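Local atomic coordinates of squalene synthase HpnC (PDB entry 4HD1), a protein that probably acts as a prenyltransferase of the squalene and phytoene synthase family, all-helical enzymes that join prenyl diphosphates head to head. Residues 159-164 against 222-227. Sequence-based numbering, arbitrary orientation.
Sequences DATCTA and ALFDEG
The ring of F224 turns one face to A164, whose CB sits over its centre, 3.5 Å from the centroid and 3° off the ring normal, a CH-pi contact. At the ring's edge, in its plane, lies a water that donates to F224 O; its O lies 2.7 Å from T161 OG1, a second hydrogen bond. Although the CB of F224 points away from the other helix, the end of the side chain comes nearer to it; chi1 of -79° sets CG anti to the carbonyl carbon, beside the backbone N. An alanine in place of F224 would probably leave the methyl of A164 without its aromatic cover and open a gap beside it. A160, A164 and G227 let the axes of the two segments approach to 7.6 Å, roughly antiparallel at 149°. G227 lets T161 OG1 come to 3.2 Å from its CA, where a side chain would collide with the hydroxyl. L223 fills the space between A160 and A164: its CB lies 3.6 Å from A164 CB, while its CD1 reaches T163 CG2. T163 OG1 hydrogen-bonds D137, and E226 forms a salt bridge with R156. This buried seam, close helix-to-helix packing within the family's all-helical fold, joins helix 152-172 to the C-terminal end of helix 207-227, with helix 125-135 touching both through T163 and L223.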
# COMPACT_ATOMS: atom_id res chain seq x y z
N ASP A 159 10.29 0.15 3.24
CA ASP A 159 9.70 -1.17 2.96
C ASP A 159 9.35 -1.94 4.24
O ASP A 159 8.28 -2.56 4.32
CB ASP A 159 10.61 -2.01 2.06
CG ASP A 159 10.83 -1.38 0.68
OD1 ASP A 159 10.09 -0.44 0.26
OD2 ASP A 159 11.77 -1.85 -0.00
N ALA A 160 10.22 -1.89 5.25
CA ALA A 160 9.94 -2.55 6.53
C ALA A 160 8.61 -2.04 7.10
O ALA A 160 7.79 -2.83 7.57
CB ALA A 160 11.08 -2.35 7.52
N THR A 161 8.40 -0.73 7.03
CA THR A 161 7.18 -0.11 7.56
C THR A 161 5.95 -0.41 6.71
O THR A 161 4.91 -0.84 7.24
CB THR A 161 7.35 1.41 7.70
OG1 THR A 161 8.48 1.67 8.53
CG2 THR A 161 6.11 2.04 8.33
N CYS A 162 6.06 -0.17 5.40
CA CYS A 162 4.95 -0.46 4.49
C CYS A 162 4.50 -1.94 4.59
O CYS A 162 3.31 -2.22 4.70
CB CYS A 162 5.30 -0.04 3.06
SG CYS A 162 5.20 1.75 2.80
N THR A 163 5.46 -2.86 4.61
CA THR A 163 5.16 -4.29 4.80
C THR A 163 4.53 -4.59 6.17
O THR A 163 3.55 -5.34 6.25
CB THR A 163 6.42 -5.16 4.59
OG1 THR A 163 6.82 -5.08 3.22
CG2 THR A 163 6.17 -6.62 4.97
N ALA A 164 5.09 -4.01 7.23
CA ALA A 164 4.53 -4.17 8.57
C ALA A 164 3.06 -3.78 8.57
O ALA A 164 2.22 -4.48 9.13
CB ALA A 164 5.31 -3.35 9.59
N ALA A 222 8.44 -6.32 14.69
CA ALA A 222 9.88 -6.25 14.40
C ALA A 222 10.15 -5.38 13.18
O ALA A 222 11.13 -4.63 13.14
CB ALA A 222 10.47 -7.64 14.21
N LEU A 223 9.26 -5.47 12.19
CA LEU A 223 9.36 -4.62 11.00
C LEU A 223 9.09 -3.14 11.30
O LEU A 223 9.81 -2.27 10.80
CB LEU A 223 8.47 -5.15 9.87
CG LEU A 223 8.98 -6.45 9.22
CD1 LEU A 223 7.90 -7.09 8.35
CD2 LEU A 223 10.28 -6.23 8.43
N PHE A 224 8.08 -2.86 12.11
CA PHE A 224 7.88 -1.51 12.64
C PHE A 224 9.13 -0.98 13.35
O PHE A 224 9.58 0.13 13.06
CB PHE A 224 6.66 -1.43 13.56
CG PHE A 224 5.35 -1.36 12.82
CD1 PHE A 224 5.14 -0.37 11.86
CD2 PHE A 224 4.33 -2.26 13.09
CE1 PHE A 224 3.94 -0.30 11.17
CE2 PHE A 224 3.12 -2.19 12.39
CZ PHE A 224 2.93 -1.21 11.44
N ASP A 225 9.69 -1.78 14.26
CA ASP A 225 10.90 -1.42 15.01
C ASP A 225 12.07 -1.07 14.10
O ASP A 225 12.78 -0.10 14.34
CB ASP A 225 11.32 -2.54 15.96
CG ASP A 225 10.31 -2.79 17.07
OD1 ASP A 225 9.34 -2.02 17.19
OD2 ASP A 225 10.50 -3.78 17.81
N GLU A 226 12.28 -1.86 13.05
CA GLU A 226 13.31 -1.57 12.06
C GLU A 226 12.95 -0.33 11.22
O GLU A 226 13.82 0.50 10.92
CB GLU A 226 13.54 -2.79 11.16
CG GLU A 226 14.83 -2.74 10.36
CD GLU A 226 14.90 -3.78 9.24
OE1 GLU A 226 14.02 -4.68 9.17
OE2 GLU A 226 15.85 -3.70 8.43
N GLY A 227 11.68 -0.20 10.85
CA GLY A 227 11.24 0.93 10.01
C GLY A 227 11.40 2.29 10.66
O GLY A 227 11.79 3.27 10.00
O HOH W 1 7.97 1.95 11.15